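Local coordinates for protein delta-1-pyrroline-5-carboxylate dehydrogenase, mitochondrial (Mus musculus, PDB 4E3X) that catalyses the NAD+-dependent oxidation of L-glutamate gamma-semialdehyde to L-glutamate, the second step of mitochondrial proline degradation, at residues B[114-119]-B[253-258]; B[206-211]-B[230-235]; B[273-278]-B[299-304]; B[324-329]-B[482-487]; B[413-418]-B[430-435]. All blocks are in the same frame, centred on the assembly; numbering follows the deposited sequence.

Interaction 1. Residues B[114-119]-B[253-258]; sequences KEWDLK and GLPPNI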
# COMPACT_ATOMS: atom_id res chain seq x y z
N LYS B 114 -7.72 14.79 15.23
CA LYS B 114 -9.10 14.32 15.10
C LYS B 114 -9.98 15.36 14.42
O LYS B 114 -10.74 15.03 13.51
CB LYS B 114 -9.69 13.94 16.47
N GLU B 115 -9.84 16.61 14.83
CA GLU B 115 -10.59 17.71 14.23
C GLU B 115 -10.29 17.84 12.73
O GLU B 115 -11.20 18.02 11.92
CB GLU B 115 -10.28 19.02 14.97
CG GLU B 115 -10.93 20.27 14.38
CD GLU B 115 -10.48 21.56 15.07
OE1 GLU B 115 -9.38 21.59 15.66
OE2 GLU B 115 -11.25 22.55 15.01
N TRP B 116 -9.02 17.73 12.37
CA TRP B 116 -8.60 17.85 10.98
C TRP B 116 -9.12 16.68 10.14
O TRP B 116 -9.62 16.86 9.03
CB TRP B 116 -7.07 17.95 10.93
CG TRP B 116 -6.46 18.00 9.57
CD1 TRP B 116 -5.67 17.03 9.00
CD2 TRP B 116 -6.56 19.05 8.60
NE1 TRP B 116 -5.28 17.42 7.74
CE2 TRP B 116 -5.81 18.66 7.47
CE3 TRP B 116 -7.21 20.30 8.58
CZ2 TRP B 116 -5.69 19.46 6.34
CZ3 TRP B 116 -7.09 21.09 7.45
CH2 TRP B 116 -6.33 20.66 6.34
N ASP B 117 -9.00 15.47 10.70
CA ASP B 117 -9.50 14.26 10.05
C ASP B 117 -11.02 14.34 9.82
O ASP B 117 -11.52 13.88 8.79
CB ASP B 117 -9.12 13.06 10.93
CG ASP B 117 -9.60 11.73 10.39
OD1 ASP B 117 -9.61 11.53 9.16
OD2 ASP B 117 -9.96 10.86 11.22
N LEU B 118 -11.74 14.96 10.76
CA LEU B 118 -13.20 15.07 10.64
C LEU B 118 -13.65 16.17 9.67
O LEU B 118 -14.82 16.21 9.28
CB LEU B 118 -13.84 15.30 12.01
CG LEU B 118 -13.92 14.06 12.90
CD1 LEU B 118 -14.24 14.45 14.34
CD2 LEU B 118 -14.95 13.07 12.38
N LYS B 119 -12.74 17.06 9.29
CA LYS B 119 -13.07 18.09 8.31
C LYS B 119 -13.46 17.44 6.99
O LYS B 119 -12.84 16.46 6.58
CB LYS B 119 -11.87 18.99 8.05
CG LYS B 119 -11.69 20.14 8.99
CD LYS B 119 -10.70 21.12 8.37
CE LYS B 119 -10.43 22.28 9.30
NZ LYS B 119 -11.69 22.99 9.63
N GLY B 253 -4.48 28.69 4.60
CA GLY B 253 -5.46 28.24 5.56
C GLY B 253 -5.17 26.91 6.25
O GLY B 253 -6.03 26.40 6.97
N LEU B 254 -3.99 26.35 6.06
CA LEU B 254 -3.65 25.14 6.80
C LEU B 254 -3.63 25.46 8.30
O LEU B 254 -2.90 26.36 8.72
CB LEU B 254 -2.29 24.59 6.36
CG LEU B 254 -1.96 23.22 6.94
CD1 LEU B 254 -2.79 22.14 6.26
CD2 LEU B 254 -0.49 22.93 6.79
N PRO B 255 -4.44 24.75 9.10
CA PRO B 255 -4.50 25.07 10.53
C PRO B 255 -3.19 24.75 11.25
O PRO B 255 -2.37 23.98 10.73
CB PRO B 255 -5.62 24.15 11.05
CG PRO B 255 -6.43 23.83 9.85
CD PRO B 255 -5.44 23.75 8.72
N PRO B 256 -2.98 25.33 12.44
CA PRO B 256 -1.79 24.98 13.21
C PRO B 256 -1.75 23.50 13.60
O PRO B 256 -2.79 22.86 13.77
CB PRO B 256 -1.89 25.87 14.46
CG PRO B 256 -3.33 26.24 14.54
CD PRO B 256 -3.82 26.33 13.13
N ASN B 257 -0.53 22.98 13.72
CA ASN B 257 -0.27 21.62 14.19
C ASN B 257 -0.64 20.52 13.20
O ASN B 257 -0.62 19.33 13.56
CB ASN B 257 -0.91 21.37 15.55
CG ASN B 257 -0.34 22.28 16.61
OD1 ASN B 257 0.87 22.28 16.87
ND2 ASN B 257 -1.20 23.11 17.20
N ILE B 258 -0.98 20.89 11.97
CA ILE B 258 -1.22 19.89 10.94
C ILE B 258 0.08 19.49 10.22
O ILE B 258 0.33 18.30 9.98
CB ILE B 258 -2.29 20.35 9.94
CG1 ILE B 258 -3.57 20.76 10.70
CG2 ILE B 258 -2.57 19.26 8.89
CD1 ILE B 258 -4.07 19.75 11.75
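The indole nitrogen of W116 is engaged from two directions. Its N-H is hydrogen-bonded to A224 O, outside the two segments, and I258 CG2 rests 3.5 Å from NE1. This methyl lies over one face of the indole. It sits 3.6 Å from the centroid of the five-membered ring of W116, 18° off the ring normal, which makes a CH-pi contact. I258 CD1 reaches back to W116 CB at 3.6 Å, and the isoleucine thus covers the ring from its root to NE1. The far, six-membered end of the indole meets the start of the loop. W116 CZ3 is 3.4 Å from P255 CD, and L254 CD1 comes to 3.8 Å from W116 CH2. Both side chains cross the indole at about a right angle. The ring reaches the loop because W116 CG is anti to the backbone N (chi1 176°). Replacing W116 with an alanine would probably open a gap between helix and loop, with I258 CG2 stripped of its aromatic face and A224 O of its N-H mate. On the loop side, a type II turn from P255 to I258 follows the Schellman motif at G253. Here helix 99-118 packs on the loop between helix 239-251 and strand 259-261, an outer strand of the parallel sheet of the NAD-binding, Rossmann-like domain.

Interaction 2. Residues B[206-211]-B[230-235]; sequences AISPFN and VLWKPS. With PRO (proline), chain J.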
# COMPACT_ATOMS: atom_id res chain seq x y z
N ALA B 206 7.48 13.11 7.31
CA ALA B 206 7.83 13.39 5.91
C ALA B 206 9.28 13.85 5.85
O ALA B 206 9.68 14.77 6.56
CB ALA B 206 6.92 14.45 5.31
N ILE B 207 10.07 13.18 5.00
CA ILE B 207 11.50 13.44 4.89
C ILE B 207 11.83 13.69 3.43
O ILE B 207 11.77 12.77 2.61
CB ILE B 207 12.29 12.22 5.42
CG1 ILE B 207 11.99 11.98 6.91
CG2 ILE B 207 13.78 12.40 5.16
CD1 ILE B 207 12.45 10.64 7.43
N SER B 208 12.17 14.94 3.11
CA SER B 208 12.28 15.36 1.71
C SER B 208 13.71 15.67 1.27
O SER B 208 14.57 15.99 2.10
CB SER B 208 11.35 16.55 1.45
OG SER B 208 11.61 17.62 2.34
N PRO B 209 13.99 15.57 -0.04
CA PRO B 209 15.35 15.72 -0.56
C PRO B 209 15.64 17.12 -1.08
O PRO B 209 14.73 17.93 -1.27
CB PRO B 209 15.36 14.74 -1.73
CG PRO B 209 13.99 14.88 -2.29
CD PRO B 209 13.07 15.10 -1.09
N PHE B 210 16.91 17.40 -1.36
CA PHE B 210 17.30 18.73 -1.78
C PHE B 210 16.85 19.08 -3.17
O PHE B 210 16.74 20.26 -3.52
CB PHE B 210 18.83 18.90 -1.71
CG PHE B 210 19.58 18.23 -2.84
CD1 PHE B 210 19.88 18.92 -4.01
CD2 PHE B 210 20.02 16.92 -2.72
CE1 PHE B 210 20.57 18.31 -5.04
CE2 PHE B 210 20.72 16.31 -3.74
CZ PHE B 210 20.99 17.00 -4.91
N ASN B 211 16.66 18.07 -4.00
CA ASN B 211 16.74 18.31 -5.44
C ASN B 211 15.48 18.78 -6.13
O ASN B 211 15.55 19.27 -7.26
CB ASN B 211 17.38 17.12 -6.17
CG ASN B 211 16.54 15.87 -6.09
OD1 ASN B 211 15.75 15.68 -5.16
ND2 ASN B 211 16.70 14.99 -7.06
N VAL B 230 1.47 15.80 10.36
CA VAL B 230 2.77 15.51 9.78
C VAL B 230 3.89 16.27 10.49
O VAL B 230 3.75 17.46 10.78
CB VAL B 230 2.79 15.95 8.29
CG1 VAL B 230 4.16 15.73 7.66
CG2 VAL B 230 1.69 15.25 7.47
N LEU B 231 4.98 15.57 10.77
CA LEU B 231 6.25 16.22 11.05
C LEU B 231 7.08 16.22 9.77
O LEU B 231 7.44 15.16 9.26
CB LEU B 231 7.02 15.50 12.16
CG LEU B 231 6.78 15.99 13.59
CD1 LEU B 231 5.34 15.77 14.02
CD2 LEU B 231 7.76 15.31 14.57
N TRP B 232 7.34 17.41 9.25
CA TRP B 232 8.12 17.55 8.03
C TRP B 232 9.54 17.98 8.35
O TRP B 232 9.76 19.08 8.84
CB TRP B 232 7.45 18.58 7.13
CG TRP B 232 8.14 18.83 5.83
CD1 TRP B 232 9.07 18.03 5.20
CD2 TRP B 232 7.94 19.96 4.97
NE1 TRP B 232 9.46 18.61 4.01
CE2 TRP B 232 8.79 19.80 3.86
CE3 TRP B 232 7.14 21.10 5.05
CZ2 TRP B 232 8.84 20.73 2.82
CZ3 TRP B 232 7.19 22.03 4.02
CH2 TRP B 232 8.04 21.84 2.93
N LYS B 233 10.48 17.07 8.07
CA LYS B 233 11.91 17.38 8.09
C LYS B 233 12.35 17.71 6.67
O LYS B 233 12.58 16.80 5.87
CB LYS B 233 12.71 16.18 8.62
CG LYS B 233 14.22 16.42 8.64
CD LYS B 233 14.99 15.14 8.28
CE LYS B 233 16.48 15.37 8.02
NZ LYS B 233 16.71 16.35 6.92
N PRO B 234 12.44 19.00 6.33
CA PRO B 234 12.88 19.36 4.98
C PRO B 234 14.39 19.17 4.82
O PRO B 234 15.12 19.04 5.80
CB PRO B 234 12.53 20.85 4.86
CG PRO B 234 11.75 21.19 6.10
CD PRO B 234 12.17 20.20 7.14
N SER B 235 14.84 19.17 3.57
CA SER B 235 16.26 19.05 3.29
C SER B 235 17.03 20.31 3.66
O SER B 235 16.62 21.42 3.29
CB SER B 235 16.45 18.81 1.80
OG SER B 235 17.81 18.93 1.46
N PRO J . 24.43 16.23 -0.74
CA PRO J . 24.72 15.37 0.41
C PRO J . 25.56 14.16 0.01
O PRO J . 26.04 14.07 -1.13
CB PRO J . 23.32 14.92 0.88
CG PRO J . 22.33 15.49 -0.13
CD PRO J . 23.02 16.66 -0.76
OXT PRO J . 25.81 13.27 0.82
O HOH W 1 12.82 19.85 1.32
O HOH W 2 14.95 15.93 4.86
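K233 leaves its strand on the same face of the sheet as I207, the residue it pairs with. Its CB lies 3.9 Å from A206 O, the carbonyl that accepts the backbone N-H of K233. Further out, K233 CD passes I207 CG2 at 4.3 Å. The chain bends at chi2 (-144°) and again at chi4 (-58°), which turns the amine back toward its own backbone. There NZ makes a weak bond to P234 O. It also donates to a water 2.7 Å from K233 NZ, and that water in turn donates to S208 O and K233 O, linking the end of one strand to the loop that follows the other. The other face of the sheet carries W232. Its N-H points at S208 OG, 2.9 Å from W232 NE1, with the oxygen in the indole plane and the bond nearly straight at 169°. A second water is hydrogen-bonded to S208 OG and accepts from S235 N. The backbones run parallel, with A206 N to L231 O at 2.8 Å. Further on, F210 CB lies 3.3 Å from S235 OG, whose hydroxyl is hydrogen-bonded to T237. F210 CD2 approaches CD of a bound proline. This is the beta-alpha-beta unit of strand 203-207, helix 213-225 and strand 230-233. Its strand ends form part of the NAD+ site through S208 and K233, and lead to N211, probably the transition-state stabiliser.

Interaction 3. Residues B[273-278]-B[299-304]; sequences VTSSEH and AQNLDR. With PRO (proline), chain I.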
# COMPACT_ATOMS: atom_id res chain seq x y z
N VAL B 273 11.12 9.76 15.61
CA VAL B 273 9.81 9.38 15.10
C VAL B 273 9.56 7.87 15.20
O VAL B 273 8.43 7.45 15.48
CB VAL B 273 9.52 9.93 13.67
CG1 VAL B 273 9.66 11.45 13.65
CG2 VAL B 273 10.41 9.27 12.63
N THR B 274 10.59 7.05 15.00
CA THR B 274 10.43 5.60 15.10
C THR B 274 10.35 5.10 16.54
O THR B 274 10.07 3.94 16.77
CB THR B 274 11.52 4.83 14.32
OG1 THR B 274 12.82 5.13 14.87
CG2 THR B 274 11.48 5.17 12.83
N SER B 275 10.59 6.00 17.49
CA SER B 275 10.45 5.67 18.91
C SER B 275 9.07 6.01 19.46
O SER B 275 8.78 5.70 20.62
CB SER B 275 11.51 6.40 19.74
OG SER B 275 12.79 5.87 19.49
N SER B 276 8.23 6.66 18.64
CA SER B 276 6.90 7.03 19.10
C SER B 276 5.87 5.95 18.81
O SER B 276 5.73 5.51 17.66
CB SER B 276 6.43 8.30 18.40
OG SER B 276 5.08 8.57 18.73
N GLU B 277 5.09 5.58 19.82
CA GLU B 277 4.02 4.60 19.63
C GLU B 277 2.96 5.08 18.63
O GLU B 277 2.17 4.28 18.12
CB GLU B 277 3.37 4.26 20.96
CG GLU B 277 2.59 5.41 21.58
CD GLU B 277 2.00 5.05 22.93
OE1 GLU B 277 1.12 4.16 22.97
OE2 GLU B 277 2.42 5.64 23.94
N HIS B 278 2.96 6.38 18.33
CA HIS B 278 1.94 6.96 17.47
C HIS B 278 2.38 7.12 16.02
O HIS B 278 1.64 7.68 15.22
CB HIS B 278 1.52 8.32 18.02
CG HIS B 278 0.99 8.24 19.42
ND1 HIS B 278 -0.23 7.68 19.71
CD2 HIS B 278 1.52 8.63 20.60
CE1 HIS B 278 -0.43 7.74 21.01
NE2 HIS B 278 0.61 8.32 21.57
N ALA B 299 10.78 -1.92 12.31
CA ALA B 299 10.68 -3.33 12.64
C ALA B 299 11.16 -3.61 14.07
O ALA B 299 10.53 -4.37 14.81
CB ALA B 299 11.45 -4.16 11.66
N GLN B 300 12.27 -2.98 14.46
CA GLN B 300 12.82 -3.15 15.80
C GLN B 300 11.80 -2.74 16.85
O GLN B 300 11.67 -3.40 17.88
CB GLN B 300 14.10 -2.32 15.96
CG GLN B 300 14.73 -2.34 17.35
CD GLN B 300 15.88 -1.35 17.49
OE1 GLN B 300 15.92 -0.32 16.83
NE2 GLN B 300 16.83 -1.68 18.37
N ASN B 301 11.10 -1.65 16.58
CA ASN B 301 10.15 -1.10 17.55
C ASN B 301 8.71 -1.52 17.32
O ASN B 301 7.79 -0.92 17.87
CB ASN B 301 10.26 0.43 17.58
CG ASN B 301 11.51 0.89 18.30
OD1 ASN B 301 12.21 0.10 18.94
ND2 ASN B 301 11.79 2.19 18.21
N LEU B 302 8.51 -2.58 16.55
CA LEU B 302 7.17 -2.96 16.10
C LEU B 302 6.19 -3.21 17.25
O LEU B 302 4.99 -2.95 17.10
CB LEU B 302 7.24 -4.17 15.17
CG LEU B 302 6.04 -4.40 14.25
CD1 LEU B 302 5.77 -3.17 13.40
CD2 LEU B 302 6.28 -5.62 13.37
N ASP B 303 6.68 -3.69 18.39
CA ASP B 303 5.81 -3.96 19.54
C ASP B 303 5.10 -2.71 20.05
O ASP B 303 3.96 -2.79 20.50
CB ASP B 303 6.60 -4.53 20.73
CG ASP B 303 7.23 -5.89 20.44
OD1 ASP B 303 6.83 -6.56 19.48
OD2 ASP B 303 8.12 -6.28 21.23
N ARG B 304 5.77 -1.57 20.00
CA ARG B 304 5.24 -0.39 20.67
C ARG B 304 4.17 0.36 19.88
O ARG B 304 3.34 1.05 20.46
CB ARG B 304 6.36 0.59 21.05
CG ARG B 304 6.81 1.50 19.91
CD ARG B 304 7.96 2.40 20.37
NE ARG B 304 9.07 1.62 20.90
CZ ARG B 304 10.12 2.14 21.53
NH1 ARG B 304 10.20 3.45 21.72
NH2 ARG B 304 11.08 1.35 21.98
N PRO I . 2.23 -3.11 17.41
CA PRO I . 1.12 -3.78 18.09
C PRO I . 1.61 -5.06 18.73
O PRO I . 2.77 -5.43 18.55
CB PRO I . 0.15 -4.09 16.94
CG PRO I . 0.52 -3.17 15.85
CD PRO I . 2.01 -3.05 15.96
OXT PRO I . 0.87 -5.75 19.43
O HOH W 3 3.21 1.49 23.16
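N301 CG stands beside the backbone N (chi1 -74°), which brings its amide to T274 O. In R304, CG lies between the backbone N and the carbonyl carbon (chi1 82°), and a bend at chi3 (56°) swings the guanidinium over the N301 amide. N301 ND2 donates to T274 O at 2.8 Å in an almost perfectly straight bond. The oxygen lies in the plane of the amide, but the donor sits well above the plane of the carbonyl. R304 NH1 donates to S275 O at 2.9 Å. This acceptor is at the guanidinium edge, near its plane. N301 ND2 lies 3.7 Å above the plane of the R304 guanidinium, over its centre, and the two groups are layered. The positive guanidinium would probably be favourable beside carbonyls near the C-terminal end of helix 266-274, where the helix dipole is negative. Further along the chain, E277 CB is 3.2 Å from R304 O. A water donates to R304 O and weakly to E277 OE1, which is salt-bridged to R306. N of a bound proline donates to L302 O at 2.8 Å. The same proline is held by K292 of the second subunit. The contact joins the ends of helices 266-274 and 288-300 in the Rossmann-like NAD-binding domain, beside the dimer interface, where D303 bridges K292 and R296 of the second subunit.

Interaction 4. Residues B[324-329]-B[482-487]; sequences HSSADV and VFAQDK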
# COMPACT_ATOMS: atom_id res chain seq x y z
N HIS B 324 18.75 2.27 -30.48
CA HIS B 324 18.75 1.28 -31.55
C HIS B 324 19.22 1.97 -32.83
O HIS B 324 19.13 3.19 -32.96
CB HIS B 324 17.35 0.69 -31.74
CG HIS B 324 17.27 -0.34 -32.83
ND1 HIS B 324 16.72 -0.07 -34.06
CD2 HIS B 324 17.68 -1.63 -32.87
CE1 HIS B 324 16.80 -1.15 -34.82
NE2 HIS B 324 17.37 -2.11 -34.11
N SER B 325 19.71 1.18 -33.78
CA SER B 325 20.25 1.75 -35.01
C SER B 325 19.24 2.58 -35.82
O SER B 325 19.62 3.40 -36.66
CB SER B 325 20.83 0.64 -35.88
OG SER B 325 19.82 -0.26 -36.27
N SER B 326 17.95 2.36 -35.57
CA SER B 326 16.89 3.07 -36.28
C SER B 326 16.52 4.40 -35.62
O SER B 326 15.58 5.06 -36.04
CB SER B 326 15.63 2.18 -36.36
OG SER B 326 15.07 2.00 -35.07
N ALA B 327 17.27 4.79 -34.58
CA ALA B 327 16.99 6.02 -33.83
C ALA B 327 17.15 7.29 -34.65
O ALA B 327 17.96 7.35 -35.58
CB ALA B 327 17.88 6.10 -32.60
N ASP B 328 16.39 8.31 -34.28
CA ASP B 328 16.62 9.65 -34.78
C ASP B 328 17.82 10.23 -34.04
O ASP B 328 17.77 10.47 -32.82
CB ASP B 328 15.38 10.52 -34.58
CG ASP B 328 15.52 11.87 -35.21
OD1 ASP B 328 15.79 12.85 -34.47
OD2 ASP B 328 15.36 11.96 -36.45
N VAL B 329 18.91 10.44 -34.77
CA VAL B 329 20.17 10.84 -34.17
C VAL B 329 20.09 12.15 -33.38
O VAL B 329 20.55 12.22 -32.24
CB VAL B 329 21.29 10.94 -35.23
CG1 VAL B 329 22.53 11.61 -34.64
CG2 VAL B 329 21.63 9.55 -35.76
N VAL B 482 14.08 4.25 -24.66
CA VAL B 482 14.53 3.59 -25.89
C VAL B 482 14.30 4.54 -27.06
O VAL B 482 13.20 5.10 -27.22
CB VAL B 482 13.78 2.27 -26.13
CG1 VAL B 482 14.08 1.71 -27.54
CG2 VAL B 482 14.15 1.25 -25.06
N PHE B 483 15.34 4.75 -27.85
CA PHE B 483 15.25 5.54 -29.07
C PHE B 483 15.31 4.59 -30.26
O PHE B 483 16.32 3.91 -30.48
CB PHE B 483 16.37 6.57 -29.13
CG PHE B 483 16.21 7.71 -28.15
CD1 PHE B 483 16.62 7.57 -26.83
CD2 PHE B 483 15.64 8.92 -28.54
CE1 PHE B 483 16.48 8.60 -25.93
CE2 PHE B 483 15.49 9.96 -27.63
CZ PHE B 483 15.91 9.80 -26.33
N ALA B 484 14.22 4.54 -31.03
CA ALA B 484 14.11 3.60 -32.14
C ALA B 484 12.89 3.97 -32.99
O ALA B 484 11.89 4.44 -32.45
CB ALA B 484 13.97 2.18 -31.62
N GLN B 485 12.96 3.75 -34.30
CA GLN B 485 11.83 4.06 -35.17
C GLN B 485 11.32 2.81 -35.87
O GLN B 485 10.60 2.89 -36.87
CB GLN B 485 12.19 5.15 -36.19
CG GLN B 485 12.53 6.50 -35.56
CD GLN B 485 11.36 7.15 -34.85
OE1 GLN B 485 10.20 6.82 -35.09
NE2 GLN B 485 11.65 8.10 -33.96
N ASP B 486 11.70 1.65 -35.34
CA ASP B 486 11.23 0.36 -35.82
C ASP B 486 10.24 -0.20 -34.79
O ASP B 486 10.61 -0.43 -33.63
CB ASP B 486 12.43 -0.57 -36.00
CG ASP B 486 12.05 -1.95 -36.53
OD1 ASP B 486 11.25 -2.66 -35.89
OD2 ASP B 486 12.57 -2.33 -37.60
N LYS B 487 8.99 -0.40 -35.21
CA LYS B 487 7.92 -0.80 -34.31
C LYS B 487 8.18 -2.15 -33.65
O LYS B 487 7.93 -2.31 -32.45
CB LYS B 487 6.57 -0.82 -35.05
O HOH W 4 14.30 8.24 -32.29
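Two loops meet here as they leave neighbouring parallel strands, 319-323 and 476-483, of the catalytic domain. Each loop leads into a helix, with D328 and D486 at the N-cap positions. The backbone pairing runs on briefly past the strands: H324 N donates to F483 O at 2.9 Å, almost straight on. A type I turn from H324 to A327 then brings S326 against the other loop. Its hydroxyl is set between the backbone N and the carbonyl carbon (chi1 68°). There S326 OG accepts from Q485 N at 2.8 Å. S326 OG is also hydrogen-bonded to H324 ND1 at 2.8 Å, and either may be the donor. Methyls fill in around these bonds. A484 CB packs on H324 CB at 3.7 Å, and A327 CB meets F483 CB at 3.8 Å. A water accepts from D328 N and from Q485 NE2, linking the two loops. L554 and M21 of the second subunit pack on F483 and Q485. With an alanine at S326, Q485 N would probably lose the hydroxyl acceptor and the H324 imidazole would be freer to turn. The one hydroxyl oxygen thus couples a backbone N-H of one loop to a ring nitrogen of the other, and the direction of the second bond would depend on the tautomer and charge of H324.

Interaction 5. Residues B[413-418]-B[430-435]; sequences LSILAG and EPCIIE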
# COMPACT_ATOMS: atom_id res chain seq x y z
N LEU B 413 37.84 2.74 -18.62
CA LEU B 413 37.18 4.03 -18.81
C LEU B 413 38.06 5.04 -19.51
O LEU B 413 39.28 5.06 -19.33
CB LEU B 413 36.73 4.60 -17.47
CG LEU B 413 35.81 3.70 -16.63
CD1 LEU B 413 35.44 4.39 -15.33
CD2 LEU B 413 34.57 3.32 -17.40
N SER B 414 37.43 5.89 -20.32
CA SER B 414 38.13 7.01 -20.94
C SER B 414 37.23 8.24 -20.94
O SER B 414 36.07 8.17 -21.35
CB SER B 414 38.55 6.67 -22.36
OG SER B 414 37.42 6.45 -23.19
N ILE B 415 37.77 9.37 -20.50
CA ILE B 415 37.03 10.62 -20.51
C ILE B 415 37.06 11.23 -21.90
O ILE B 415 38.14 11.55 -22.42
CB ILE B 415 37.60 11.61 -19.49
CG1 ILE B 415 37.42 11.06 -18.07
CG2 ILE B 415 36.94 12.98 -19.63
CD1 ILE B 415 38.03 11.93 -16.98
N LEU B 416 35.89 11.37 -22.52
CA LEU B 416 35.79 11.90 -23.87
C LEU B 416 35.66 13.42 -23.88
O LEU B 416 36.09 14.09 -24.81
CB LEU B 416 34.59 11.30 -24.60
CG LEU B 416 34.51 9.78 -24.69
CD1 LEU B 416 33.32 9.39 -25.57
CD2 LEU B 416 35.81 9.21 -25.23
N ALA B 417 35.05 13.96 -22.83
CA ALA B 417 34.82 15.40 -22.72
C ALA B 417 34.61 15.77 -21.26
O ALA B 417 34.07 14.98 -20.48
CB ALA B 417 33.61 15.81 -23.54
N GLY B 418 35.03 16.98 -20.89
CA GLY B 418 34.91 17.43 -19.52
C GLY B 418 35.95 16.79 -18.61
O GLY B 418 37.03 16.41 -19.07
N GLU B 430 32.22 20.53 -14.45
CA GLU B 430 31.90 20.54 -15.88
C GLU B 430 31.12 19.27 -16.25
O GLU B 430 31.28 18.23 -15.60
CB GLU B 430 33.17 20.62 -16.72
CG GLU B 430 33.96 21.91 -16.53
CD GLU B 430 33.14 23.15 -16.84
OE1 GLU B 430 33.22 24.12 -16.06
OE2 GLU B 430 32.42 23.16 -17.86
N PRO B 431 30.29 19.35 -17.30
CA PRO B 431 29.65 18.11 -17.75
C PRO B 431 30.71 17.15 -18.26
O PRO B 431 31.67 17.58 -18.91
CB PRO B 431 28.75 18.58 -18.90
CG PRO B 431 29.36 19.85 -19.37
CD PRO B 431 29.95 20.50 -18.15
N CYS B 432 30.56 15.87 -17.94
CA CYS B 432 31.58 14.89 -18.29
C CYS B 432 30.97 13.72 -19.04
O CYS B 432 29.97 13.15 -18.61
CB CYS B 432 32.29 14.39 -17.02
SG CYS B 432 33.68 13.28 -17.33
N ILE B 433 31.58 13.37 -20.17
CA ILE B 433 31.17 12.21 -20.95
C ILE B 433 32.32 11.21 -20.93
O ILE B 433 33.45 11.55 -21.29
CB ILE B 433 30.83 12.58 -22.40
CG1 ILE B 433 29.75 13.67 -22.43
CG2 ILE B 433 30.38 11.34 -23.16
CD1 ILE B 433 29.46 14.21 -23.82
N ILE B 434 32.01 9.98 -20.52
CA ILE B 434 33.00 8.93 -20.35
C ILE B 434 32.57 7.74 -21.19
O ILE B 434 31.38 7.43 -21.26
CB ILE B 434 33.05 8.50 -18.86
CG1 ILE B 434 33.58 9.65 -18.00
CG2 ILE B 434 33.86 7.21 -18.67
CD1 ILE B 434 33.27 9.50 -16.53
N GLU B 435 33.52 7.08 -21.85
CA GLU B 435 33.23 5.82 -22.51
C GLU B 435 33.73 4.65 -21.68
O GLU B 435 34.88 4.66 -21.23
CB GLU B 435 33.82 5.75 -23.93
CG GLU B 435 33.49 4.42 -24.60
CD GLU B 435 33.98 4.31 -26.03
OE1 GLU B 435 34.68 5.23 -26.52
OE2 GLU B 435 33.66 3.29 -26.67
O HOH W 5 37.10 3.46 -22.83
O HOH W 6 37.21 5.80 -25.93
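One carbonyl oxygen, I433 O, accepts two successive backbone N-H groups. L416 N lies 2.7 Å from I433 O and A417 N lies 3.3 Å from it. Both donors are in the plane of the carbonyl. L416 and A417 together face I433, which makes a classic beta bulge and shifts the register by one residue. A417 O in turn accepts from I433 N. Before the bulge, S414 and E435 form a hydrogen-bonded antiparallel pair, with E435 N 2.8 Å from S414 O. Strand 413-417 is added in this way to strand 428-436, which pairs in parallel with strand 452-458 in the large mixed sheet. After the bulge comes G418, with positive phi. A CB there would collide with P431 O. G418 CA instead makes a CA-H...O contact to P431 O at 3.3 Å. I415 and I434 share the face covered by helix 394-409, with I415 CG1 4.1 Å from I434 CG1. I415 CG2 also reaches C432 SG. L416 CG lies beside the backbone N, anti to the carbonyl carbon (chi1 -56°), which carries L416 CD1 to within 4.0 Å of E435 CB. Helix 361-372 packs on L416 and A417. E435 is extended, with OE2 salt-bridged to K437. Two waters bind S414 OG: one donates to E435 O, and the other donates to E435 OE1 at 2.7 Å.

How the interactions relate
From the N terminus, interaction 1 closes the first long loop by bringing helix 99-118 to residues 253-258. Interaction 2 falls wholly within that loop. The two touch, since I258 O lies 2.8 Å from V230 N, probably a hydrogen bond, where the loop enters strand 259-261 beside strand 230-233. Interaction 3 follows in series and closes a short loop through strand 279-285. All three belong to the NAD-binding half of the chain. Interaction 4 then closes a loop of 152 residues in the catalytic domain, and interaction 5 lies entirely inside it. Both reach the same mixed sheet, with centres about 24 Å apart. No loops cross. Interactions 1, 3 and 4 also touch the second subunit.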